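Local coordinates for putative lipoprotein (Bacteroides fragilis, PDB 3QNK), which is of unknown specificity but, as a SusD-like outer-membrane lipoprotein, probably binds glycans at the cell surface for uptake by a partner transporter, at residues 11-14 and 19-22; 419-424 and 444-449. All blocks are in the same frame, centred on the assembly; numbering follows the deposited sequence.

Contact 1: 11-14 and 19-22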
loop_
_atom_site.group_PDB
_atom_site.type_symbol
_atom_site.label_atom_id
_atom_site.label_comp_id
_atom_site.label_asym_id
_atom_site.label_seq_id
_atom_site.Cartn_x
_atom_site.Cartn_y
_atom_site.Cartn_z
ATOM N N ASP B 11 1.595 5.497 27.474
ATOM C CA ASP B 11 2.626 6.539 27.622
ATOM C C ASP B 11 3.678 6.107 28.675
ATOM O O ASP B 11 3.787 6.728 29.744
ATOM C CB ASP B 11 1.982 7.895 28.004
ATOM N N SER B 12 4.414 5.007 28.366
ATOM C CA SER B 12 5.470 4.357 29.165
ATOM C C SER B 12 6.127 3.229 28.351
ATOM O O SER B 12 6.698 2.308 28.933
ATOM C CB SER B 12 4.907 3.802 30.477
ATOM N N PHE B 13 6.082 3.321 27.009
ATOM C CA PHE B 13 6.597 2.307 26.084
ATOM C C PHE B 13 8.116 2.293 25.991
ATOM O O PHE B 13 8.713 1.210 25.959
ATOM C CB PHE B 13 6.010 2.542 24.684
ATOM C CG PHE B 13 6.593 1.727 23.549
ATOM C CD1 PHE B 13 7.806 2.077 22.967
ATOM C CD2 PHE B 13 5.888 0.662 23.003
ATOM C CE1 PHE B 13 8.328 1.332 21.911
ATOM C CE2 PHE B 13 6.403 -0.060 21.924
ATOM C CZ PHE B 13 7.616 0.278 21.393
ATOM N N TRP B 14 8.737 3.483 25.850
ATOM C CA TRP B 14 10.181 3.599 25.619
ATOM C C TRP B 14 11.003 3.287 26.864
ATOM O O TRP B 14 12.224 3.153 26.775
ATOM C CB TRP B 14 10.547 4.960 25.010
ATOM C CG TRP B 14 10.043 5.064 23.599
ATOM C CD1 TRP B 14 8.862 5.609 23.189
ATOM C CD2 TRP B 14 10.612 4.430 22.449
ATOM N NE1 TRP B 14 8.680 5.396 21.845
ATOM C CE2 TRP B 14 9.745 4.687 21.358
ATOM C CE3 TRP B 14 11.803 3.707 22.221
ATOM C CZ2 TRP B 14 10.046 4.284 20.056
ATOM C CZ3 TRP B 14 12.084 3.287 20.934
ATOM C CH2 TRP B 14 11.212 3.578 19.868
ATOM N N LEU B 19 9.316 -3.933 25.073
ATOM C CA LEU B 19 8.568 -3.188 24.063
ATOM C C LEU B 19 9.514 -2.504 23.069
ATOM O O LEU B 19 9.221 -2.485 21.868
ATOM C CB LEU B 19 7.636 -2.161 24.708
ATOM C CG LEU B 19 6.476 -2.690 25.546
ATOM C CD1 LEU B 19 5.633 -1.533 26.051
ATOM C CD2 LEU B 19 5.615 -3.695 24.776
ATOM N N VAL B 20 10.661 -1.983 23.556
ATOM C CA VAL B 20 11.655 -1.338 22.695
ATOM C C VAL B 20 12.280 -2.401 21.813
ATOM O O VAL B 20 12.466 -2.150 20.619
ATOM C CB VAL B 20 12.711 -0.527 23.479
ATOM C CG1 VAL B 20 13.801 0.019 22.551
ATOM C CG2 VAL B 20 12.053 0.613 24.248
ATOM N N LYS B 21 12.539 -3.607 22.372
ATOM C CA LYS B 21 13.087 -4.732 21.605
ATOM C C LYS B 21 12.068 -5.157 20.515
ATOM O O LYS B 21 12.477 -5.451 19.384
ATOM C CB LYS B 21 13.482 -5.901 22.531
ATOM N N TYR B 22 10.743 -5.098 20.837
ATOM C CA TYR B 22 9.655 -5.409 19.899
ATOM C C TYR B 22 9.575 -4.357 18.777
ATOM O O TYR B 22 9.297 -4.707 17.628
ATOM C CB TYR B 22 8.306 -5.519 20.623
ATOM C CG TYR B 22 8.102 -6.797 21.412
ATOM C CD1 TYR B 22 8.827 -7.951 21.113
ATOM C CD2 TYR B 22 7.145 -6.872 22.420
ATOM C CE1 TYR B 22 8.659 -9.126 21.853
ATOM C CE2 TYR B 22 6.948 -8.048 23.153
ATOM C CZ TYR B 22 7.710 -9.176 22.868
ATOM O OH TYR B 22 7.520 -10.345 23.584
#
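Leu19 lays its CB over one face of the Phe13 ring, and this CH-pi contact is one of two apolar links between the loop 11-14 and helix 17-29. CB sits 3.9 Å from the centroid of the Phe13 ring, 22° off the ring normal and displaced toward the rim. While CB covers the face, Leu19 CD1, on the same side, flanks the rim, 3.8 Å from Phe13 CD2. Phe13 reaches the helix because its CG stands anti to the backbone N (chi1 171°), which carries the ring out to Leu19; there its outer carbon CZ also lies beside the backbone oxygen of Leu19.

A second apolar patch joins Trp14 to Val20, whose side chains cross at about a right angle. Val20 CG2 comes within 3.7 Å of Trp14 CE3, meeting the benzo part of the indole obliquely, while CG1 lies 4.0 Å from Trp14 CZ3. Val20 also touches Phe90, Ile94 and Ile99, and its short beta-branched chain offers methyls to both the indole and these neighbours. Within the loop the two aromatics also touch, Phe13 CD1 lying over one face of the Trp14 ring.

Polar groups are served outside this apolar interface. Tryptophan suits its place by joining a broad apolar ring to one N-H, and Asp6 OD2 accepts from that NE1. The backbone O of Trp14 accepts from the hydroxyl of Ser97. Leu19 also packs on Tyr22 of the second subunit, so the same helical turn faces both its own loop and the dimer partner.

Altogether this is a small hydrophobic cluster in which an aromatic pair just before helix 17-29 packs back on its first turn, at the N-terminal side of a SusD-family protein whose helices form an alpha-alpha superhelix.

Contact 2: 419-424 and 444-449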
loop_
_atom_site.group_PDB
_atom_site.type_symbol
_atom_site.label_atom_id
_atom_site.label_comp_id
_atom_site.label_asym_id
_atom_site.label_seq_id
_atom_site.Cartn_x
_atom_site.Cartn_y
_atom_site.Cartn_z
ATOM N N ARG B 419 36.270 -17.566 -8.780
ATOM C CA ARG B 419 36.485 -18.620 -9.769
ATOM C C ARG B 419 37.086 -19.867 -9.115
ATOM O O ARG B 419 36.691 -20.983 -9.446
ATOM C CB ARG B 419 37.410 -18.150 -10.908
ATOM C CG ARG B 419 37.130 -16.776 -11.449
ATOM C CD ARG B 419 37.880 -16.632 -12.744
ATOM N NE ARG B 419 36.952 -16.867 -13.840
ATOM C CZ ARG B 419 37.125 -17.746 -14.808
ATOM N NH1 ARG B 419 38.239 -18.448 -14.885
ATOM N NH2 ARG B 419 36.201 -17.912 -15.717
ATOM N N GLN B 420 38.050 -19.685 -8.213
ATOM C CA GLN B 420 38.662 -20.815 -7.516
ATOM C C GLN B 420 37.614 -21.618 -6.762
ATOM O O GLN B 420 37.705 -22.840 -6.752
ATOM C CB GLN B 420 39.771 -20.370 -6.533
ATOM C CG GLN B 420 41.136 -20.093 -7.178
ATOM C CD GLN B 420 42.101 -19.340 -6.252
ATOM O OE1 GLN B 420 42.745 -18.319 -6.644
ATOM N NE2 GLN B 420 42.245 -19.855 -5.007
ATOM N N ARG B 421 36.573 -20.944 -6.207
ATOM C CA ARG B 421 35.633 -21.684 -5.383
ATOM C C ARG B 421 34.652 -22.544 -6.181
ATOM O O ARG B 421 33.965 -23.354 -5.557
ATOM C CB ARG B 421 34.942 -20.831 -4.295
ATOM C CG ARG B 421 33.714 -20.169 -4.693
ATOM C CD ARG B 421 32.409 -20.820 -4.302
ATOM N NE ARG B 421 31.461 -19.717 -4.379
ATOM C CZ ARG B 421 30.871 -19.198 -3.319
ATOM N NH1 ARG B 421 30.950 -19.811 -2.142
ATOM N NH2 ARG B 421 30.150 -18.096 -3.431
ATOM N N VAL B 422 34.656 -22.451 -7.532
ATOM C CA VAL B 422 33.815 -23.277 -8.418
ATOM C C VAL B 422 34.694 -24.092 -9.403
ATOM O O VAL B 422 34.219 -24.531 -10.467
ATOM C CB VAL B 422 32.721 -22.455 -9.143
ATOM C CG1 VAL B 422 31.679 -21.963 -8.140
ATOM C CG2 VAL B 422 33.310 -21.302 -9.958
ATOM N N GLY B 423 35.967 -24.255 -9.051
ATOM C CA GLY B 423 36.936 -25.001 -9.849
ATOM C C GLY B 423 37.322 -24.407 -11.190
ATOM O O GLY B 423 37.819 -25.125 -12.068
ATOM N N LEU B 424 37.086 -23.101 -11.370
ATOM C CA LEU B 424 37.418 -22.392 -12.620
ATOM C C LEU B 424 38.873 -21.916 -12.598
ATOM O O LEU B 424 39.334 -21.422 -11.574
ATOM C CB LEU B 424 36.462 -21.210 -12.905
ATOM C CG LEU B 424 35.087 -21.569 -13.483
ATOM C CD1 LEU B 424 34.212 -20.348 -13.589
ATOM C CD2 LEU B 424 35.212 -22.222 -14.868
ATOM N N ARG B 444 28.012 -11.095 -12.986
ATOM C CA ARG B 444 26.741 -11.465 -13.555
ATOM C C ARG B 444 26.407 -12.920 -13.220
ATOM O O ARG B 444 25.283 -13.194 -12.821
ATOM C CB ARG B 444 26.727 -11.220 -15.072
ATOM C CG ARG B 444 25.372 -11.567 -15.661
ATOM C CD ARG B 444 25.395 -11.614 -17.146
ATOM N NE ARG B 444 24.041 -11.775 -17.661
ATOM C CZ ARG B 444 23.725 -11.753 -18.947
ATOM N NH1 ARG B 444 24.667 -11.597 -19.865
ATOM N NH2 ARG B 444 22.469 -11.905 -19.325
ATOM N N ILE B 445 27.368 -13.836 -13.365
ATOM C CA ILE B 445 27.174 -15.254 -13.113
ATOM C C ILE B 445 27.050 -15.519 -11.611
ATOM O O ILE B 445 26.187 -16.299 -11.175
ATOM C CB ILE B 445 28.326 -16.059 -13.746
ATOM C CG1 ILE B 445 28.376 -15.883 -15.279
ATOM C CG2 ILE B 445 28.295 -17.536 -13.345
ATOM C CD1 ILE B 445 27.099 -16.360 -16.081
ATOM N N GLU B 446 27.900 -14.864 -10.820
ATOM C CA GLU B 446 27.893 -15.046 -9.384
ATOM C C GLU B 446 26.590 -14.627 -8.759
ATOM O O GLU B 446 26.050 -15.335 -7.889
ATOM C CB GLU B 446 29.040 -14.259 -8.722
ATOM C CG GLU B 446 29.311 -14.669 -7.271
ATOM C CD GLU B 446 29.660 -16.134 -7.068
ATOM O OE1 GLU B 446 30.081 -16.798 -8.039
ATOM O OE2 GLU B 446 29.447 -16.642 -5.951
ATOM N N PHE B 447 26.109 -13.453 -9.171
ATOM C CA PHE B 447 24.937 -12.866 -8.544
ATOM C C PHE B 447 23.660 -12.959 -9.387
ATOM O O PHE B 447 22.708 -12.231 -9.093
ATOM C CB PHE B 447 25.254 -11.422 -8.098
ATOM C CG PHE B 447 26.159 -11.497 -6.895
ATOM C CD1 PHE B 447 25.666 -11.916 -5.659
ATOM C CD2 PHE B 447 27.520 -11.248 -7.013
ATOM C CE1 PHE B 447 26.517 -12.082 -4.571
ATOM C CE2 PHE B 447 28.370 -11.382 -5.910
ATOM C CZ PHE B 447 27.867 -11.831 -4.704
ATOM N N ALA B 448 23.588 -13.930 -10.336
ATOM C CA ALA B 448 22.382 -14.107 -11.139
ATOM C C ALA B 448 21.200 -14.461 -10.218
ATOM O O ALA B 448 21.369 -15.247 -9.294
ATOM C CB ALA B 448 22.598 -15.188 -12.189
ATOM N N PHE B 449 20.041 -13.824 -10.414
ATOM C CA PHE B 449 18.776 -14.060 -9.678
ATOM C C PHE B 449 18.872 -13.626 -8.242
ATOM O O PHE B 449 18.067 -14.062 -7.409
ATOM C CB PHE B 449 18.264 -15.515 -9.802
ATOM C CG PHE B 449 18.264 -15.905 -11.253
ATOM C CD1 PHE B 449 17.465 -15.218 -12.171
ATOM C CD2 PHE B 449 19.178 -16.844 -11.740
ATOM C CE1 PHE B 449 17.537 -15.503 -13.538
ATOM C CE2 PHE B 449 19.269 -17.106 -13.105
ATOM C CZ PHE B 449 18.426 -16.457 -13.993
#
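Arg421 and Glu446 meet through a single salt bridge, the one close contact between 419-424 and 444-449, Arg421 lying in the turn that follows helix 408-420. Arg421 NH2 donates to Glu446 OE2 over 3.0 Å, and the bond is nearly straight, with an angle of 167° at the hydrogen. The carboxylate oxygen lies at the guanidinium edge, close to its plane, and NH2 approaches OE2 almost end-on, in line with its bond to CD; the two flat groups are only 19° apart in tilt. Both chains bend at chi2 to bring their charged ends together, Glu446 doing so at 58°.

Each charge has further partners. Arg421 NH1 is held by Glu237 OE1 and by the backbone oxygen of Val216. Glu446 OE2 is shared with Arg390 NH2, and OE1 pairs with Arg318 NH1. Nearby, the buried Arg419 pairs through NE with Glu442 and through NH2 with Glu285.

The turn that carries Arg421 closes with its own hydrogen bonds. Leu424 N donates to Arg419 O over 2.9 Å and Gly423 N to Gln420 O over 3.2 Å, a Schellman motif in which Gly423 takes a positive phi at little cost. Arg419 O also accepts from Val422 N, the two donors coming from opposite faces of its carbonyl plane.

Arginine suits this buried spot because its separate N-H groups can serve Glu446 and Glu237 at once, and glutamate suits one where three arginines converge. Such positive surroundings would probably favour the ionised form of Glu446. What joins 419-424 to 444-449 directly is charge, and the network extends to Glu237, just before strand 238-244, to Arg390 of strand 389-390 and to Arg318 of helix 317-322.

In the fold
Contact 1 comes first along the chain and is closed long before contact 2 opens. Their centres lie 45 Å apart, on opposite sides of the chain's centre, and their nearest atoms stay about 28 Å from one another. They share no helix or strand: contact 1 joins an N-terminal loop to helix 17-29, at the dimer interface, whereas contact 2 joins the turn after helix 408-420 to helix 432-446, its centre 15 Å from that of the chain against 33 Å for contact 1. The first belongs to the N-terminal, starch-binding-associated region and the second to the SusD family region. The two are separate local features, one apolar and one ionic.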